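Local coordinates for ATP12 ATPase (Paracoccus denitrificans, PDB 2R31), which probably acts as a chaperone in the assembly of the F1-ATPase, at residues 23-28 with 45-50; 103-108 with 135-140. All coordinates share one frame; numbering follows the deposited sequence. Where two conformers were deposited one is given.

Contact 1: 23-28 with 45-50; sequences GGWAVL and PTEALA
W25, on the middle strand of the small antiparallel sheet, lays one face of its indole against the first turn of helix 47-58, above all against E47. The ring and the carboxylate plane of E47 are only 14° apart, and CG of E47 sits over the six-membered ring, 4.1 Å from its centroid, a CH-pi contact. With CG anti to the backbone N (chi1 -173°), E47 brings that methylene over the ring, while its CB lies 3.7 Å from CZ2 of W25; the extended chain beyond carries the carboxylate onward, as suits an exposed residue. The W25 CG lies beside its own backbone N, and the ring's pyrrole side passes the helix start: CD1 is 3.4 Å from C of T46. W25 NE1 and the backbone N of E47 are 3.3 Å apart, but both are donors and do not bond. A50 suits the inner side of the helix because a lone methyl lets the strand come close. V27 adds a lighter contact through CG2, 3.8 Å from A50 O. T46 is the N-cap: its OG1 accepts from L49 N at 3.0 Å and also bonds to O of L236. At the root of the indole, CB of W25 meets CB of A50 at 3.6 Å.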
# COMPACT_ATOMS: atom_id res chain seq x y z
N GLY A 23 -12.84 21.73 2.37
CA GLY A 23 -12.06 20.62 2.87
C GLY A 23 -11.53 19.65 1.88
O GLY A 23 -10.80 18.69 2.21
N GLY A 24 -11.87 19.83 0.61
CA GLY A 24 -11.46 18.93 -0.45
C GLY A 24 -12.61 18.66 -1.40
O GLY A 24 -13.71 19.21 -1.31
N TRP A 25 -12.36 17.78 -2.38
CA TRP A 25 -13.38 17.40 -3.34
C TRP A 25 -14.39 16.46 -2.71
O TRP A 25 -14.03 15.52 -1.99
CB TRP A 25 -12.77 16.72 -4.57
CG TRP A 25 -11.98 17.63 -5.44
CD1 TRP A 25 -10.66 17.99 -5.32
CD2 TRP A 25 -12.48 18.34 -6.58
NE1 TRP A 25 -10.31 18.85 -6.31
CE2 TRP A 25 -11.42 19.10 -7.09
CE3 TRP A 25 -13.72 18.43 -7.18
CZ2 TRP A 25 -11.54 19.92 -8.22
CZ3 TRP A 25 -13.86 19.23 -8.29
CH2 TRP A 25 -12.78 19.98 -8.80
N ALA A 26 -15.65 16.70 -3.03
CA ALA A 26 -16.77 15.83 -2.67
C ALA A 26 -17.22 15.07 -3.92
O ALA A 26 -17.11 15.55 -5.06
CB ALA A 26 -17.92 16.64 -2.13
N VAL A 27 -17.77 13.88 -3.66
CA VAL A 27 -18.43 13.07 -4.69
C VAL A 27 -19.92 13.12 -4.41
O VAL A 27 -20.32 12.81 -3.28
CB VAL A 27 -17.91 11.63 -4.68
CG1 VAL A 27 -18.69 10.73 -5.67
CG2 VAL A 27 -16.42 11.61 -5.04
N LEU A 28 -20.70 13.52 -5.39
CA LEU A 28 -22.13 13.78 -5.24
C LEU A 28 -22.95 12.68 -5.87
O LEU A 28 -22.81 12.36 -7.04
CB LEU A 28 -22.49 15.11 -5.94
CG LEU A 28 -21.66 16.35 -5.60
CD1 LEU A 28 -22.10 17.56 -6.44
CD2 LEU A 28 -21.80 16.56 -4.13
N PRO A 45 -8.31 14.78 -1.70
CA PRO A 45 -7.26 15.81 -1.93
C PRO A 45 -7.13 16.26 -3.36
O PRO A 45 -6.52 17.32 -3.59
CB PRO A 45 -5.98 15.13 -1.44
CG PRO A 45 -6.27 13.68 -1.62
CD PRO A 45 -7.70 13.53 -1.23
N THR A 46 -7.59 15.48 -4.33
CA THR A 46 -7.35 15.77 -5.75
C THR A 46 -8.62 15.55 -6.56
O THR A 46 -9.45 14.69 -6.28
CB THR A 46 -6.22 14.91 -6.36
OG1 THR A 46 -6.69 13.54 -6.30
CG2 THR A 46 -4.92 15.02 -5.59
N GLU A 47 -8.68 16.30 -7.67
CA GLU A 47 -9.72 16.10 -8.67
C GLU A 47 -9.59 14.70 -9.26
O GLU A 47 -10.61 14.03 -9.50
CB GLU A 47 -9.62 17.15 -9.78
CG GLU A 47 -10.80 17.07 -10.74
CD GLU A 47 -10.60 17.75 -12.08
OE1 GLU A 47 -9.41 18.07 -12.41
OE2 GLU A 47 -11.55 17.95 -12.83
N ALA A 48 -8.38 14.22 -9.51
CA ALA A 48 -8.20 12.92 -10.16
C ALA A 48 -8.79 11.82 -9.30
O ALA A 48 -9.45 10.91 -9.83
CB ALA A 48 -6.73 12.64 -10.41
N LEU A 49 -8.56 11.85 -7.98
CA LEU A 49 -9.15 10.84 -7.14
C LEU A 49 -10.68 10.99 -7.09
O LEU A 49 -11.40 9.98 -7.13
CB LEU A 49 -8.58 10.85 -5.71
CG LEU A 49 -9.16 9.81 -4.80
CD1 LEU A 49 -8.87 8.39 -5.27
CD2 LEU A 49 -8.67 9.95 -3.37
N ALA A 50 -11.18 12.21 -7.01
CA ALA A 50 -12.64 12.41 -7.01
C ALA A 50 -13.27 11.87 -8.25
O ALA A 50 -14.31 11.21 -8.19
CB ALA A 50 -12.95 13.89 -6.82

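Contact 2: 103-108 with 135-140; sequences SYRADA and LRITHG
Strands 104-105 and 138-139 are joined as the two parallel strands of a beta-alpha-beta unit, and three backbone bonds zip them together: T138 N to S103 O, R105 N to T138 O at 2.8 Å, and G140 N to R105 O. Just before the strands, S103 OG donates to R136 O at 3.0 Å. Helix 110-130 forms the crossover between the strands, and R105 points to the sheet face shared with H139. Its chain bends at chi2 (-64°), and one face of the guanidinium receives CD1 of I137, 3.7 Å from NH1. The same NH1 forms a salt bridge with D121 on the crossover helix, while NE bonds to L102 O. H139 stands with its ring 74° from the guanidinium plane; CD2 lies 3.6 Å from CB of R105, and A106 O meets the ring edge in plane. On the other face, CG2 of T138 touches CE1 of Y104 at 3.6 Å, and T138 OG1 bonds to I142 O. G140 has positive phi (55°), a conformation glycine adopts easily. Water 1 donates to both R105 O and G140 O, and water 2 links H139 O with D107 OD2, at 2.6 Å from the latter.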
# COMPACT_ATOMS: atom_id res chain seq x y z
N SER A 103 16.47 -6.97 4.75
CA SER A 103 17.61 -7.11 5.68
C SER A 103 17.80 -8.53 6.15
O SER A 103 18.91 -8.87 6.58
CB SER A 103 17.40 -6.26 6.95
OG SER A 103 17.52 -4.89 6.70
N TYR A 104 16.80 -9.38 6.12
CA TYR A 104 16.83 -10.69 6.81
C TYR A 104 17.03 -11.79 5.78
O TYR A 104 16.06 -12.40 5.28
CB TYR A 104 15.55 -10.85 7.72
CG TYR A 104 15.84 -9.95 8.89
CD1 TYR A 104 16.64 -10.42 9.93
CD2 TYR A 104 15.40 -8.66 8.97
CE1 TYR A 104 16.97 -9.64 11.02
CE2 TYR A 104 15.71 -7.85 10.03
CZ TYR A 104 16.49 -8.34 11.07
OH TYR A 104 16.81 -7.53 12.16
N ARG A 105 18.27 -12.06 5.43
CA ARG A 105 18.63 -13.01 4.36
C ARG A 105 18.62 -14.41 4.91
O ARG A 105 18.77 -14.62 6.13
CB ARG A 105 20.03 -12.65 3.80
CG ARG A 105 20.29 -11.23 3.34
CD ARG A 105 19.47 -10.81 2.18
NE ARG A 105 19.42 -9.41 1.80
CZ ARG A 105 20.21 -8.82 0.91
NH1 ARG A 105 21.15 -9.52 0.31
NH2 ARG A 105 20.01 -7.52 0.65
N ALA A 106 18.44 -15.40 4.04
CA ALA A 106 18.78 -16.77 4.39
C ALA A 106 20.26 -16.94 4.70
O ALA A 106 21.19 -16.25 4.25
CB ALA A 106 18.38 -17.66 3.23
N ASP A 107 20.55 -17.97 5.41
CA ASP A 107 21.96 -18.36 5.44
C ASP A 107 22.23 -19.62 4.62
O ASP A 107 23.38 -20.02 4.60
CB ASP A 107 22.43 -18.40 6.90
CG ASP A 107 21.82 -19.52 7.69
OD1 ASP A 107 21.06 -20.32 7.15
OD2 ASP A 107 22.12 -19.51 8.89
N ALA A 108 21.22 -20.20 3.99
CA ALA A 108 21.34 -21.38 3.18
C ALA A 108 20.02 -21.64 2.48
O ALA A 108 18.97 -21.19 2.94
CB ALA A 108 21.62 -22.60 4.04
N LEU A 135 20.66 0.36 4.96
CA LEU A 135 20.33 -0.69 5.91
C LEU A 135 21.45 -1.72 5.96
O LEU A 135 22.08 -2.03 4.98
CB LEU A 135 19.08 -1.45 5.50
CG LEU A 135 17.77 -0.70 5.61
CD1 LEU A 135 16.62 -1.59 5.22
CD2 LEU A 135 17.56 -0.17 7.06
N ARG A 136 21.59 -2.27 7.16
CA ARG A 136 22.44 -3.42 7.39
C ARG A 136 21.64 -4.68 7.09
O ARG A 136 20.42 -4.72 7.36
CB ARG A 136 22.94 -3.39 8.82
CG ARG A 136 23.80 -2.15 9.19
CD ARG A 136 24.06 -2.10 10.68
NE ARG A 136 24.87 -0.91 11.01
CZ ARG A 136 24.91 -0.41 12.25
NH1 ARG A 136 24.20 -1.00 13.22
NH2 ARG A 136 25.66 0.65 12.50
N ILE A 137 22.33 -5.66 6.53
CA ILE A 137 21.73 -6.98 6.27
C ILE A 137 22.36 -8.03 7.18
O ILE A 137 23.41 -7.84 7.77
CB ILE A 137 21.77 -7.38 4.78
CG1 ILE A 137 23.19 -7.86 4.43
CG2 ILE A 137 21.22 -6.25 3.91
CD1 ILE A 137 23.35 -8.45 3.04
N THR A 138 21.67 -9.14 7.32
CA THR A 138 22.19 -10.28 8.04
C THR A 138 21.64 -11.52 7.43
O THR A 138 20.75 -11.46 6.56
CB THR A 138 21.84 -10.17 9.56
OG1 THR A 138 22.64 -11.16 10.22
CG2 THR A 138 20.35 -10.31 9.85
N HIS A 139 22.09 -12.68 7.91
CA HIS A 139 21.88 -14.01 7.43
C HIS A 139 21.39 -14.90 8.59
O HIS A 139 21.95 -15.00 9.68
CB HIS A 139 23.11 -14.58 6.71
CG HIS A 139 23.66 -13.69 5.66
ND1 HIS A 139 24.51 -12.64 5.94
CD2 HIS A 139 23.49 -13.64 4.32
CE1 HIS A 139 24.83 -12.00 4.84
NE2 HIS A 139 24.25 -12.56 3.81
N GLY A 140 20.32 -15.63 8.24
CA GLY A 140 19.84 -16.55 9.27
C GLY A 140 19.54 -15.89 10.58
O GLY A 140 18.96 -14.79 10.60
O HOH W 1 17.82 -13.40 8.54
O HOH W 2 23.30 -17.55 10.16

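The two contacts lie on opposite sides of the chain's centre, their own centres about 44 Å apart and their nearest atoms about 28 Å apart, and they share no helix or strand. Both are partly buried and join buried residues to exposed ones. Contact 1 sets a helix against a strand of the antiparallel sheet and works by packing alone, an aromatic face against methylenes and a methyl; its N-cap hydroxyl bonds within the helix segment and to helix 214-236, not across to the strand. Contact 2 pairs two strands edge to edge, so backbone bonds dominate, with water bridges at its solvent-facing end and a charged side chain turned toward the crossover helix. It also buries more surface, 504 against 277 Å².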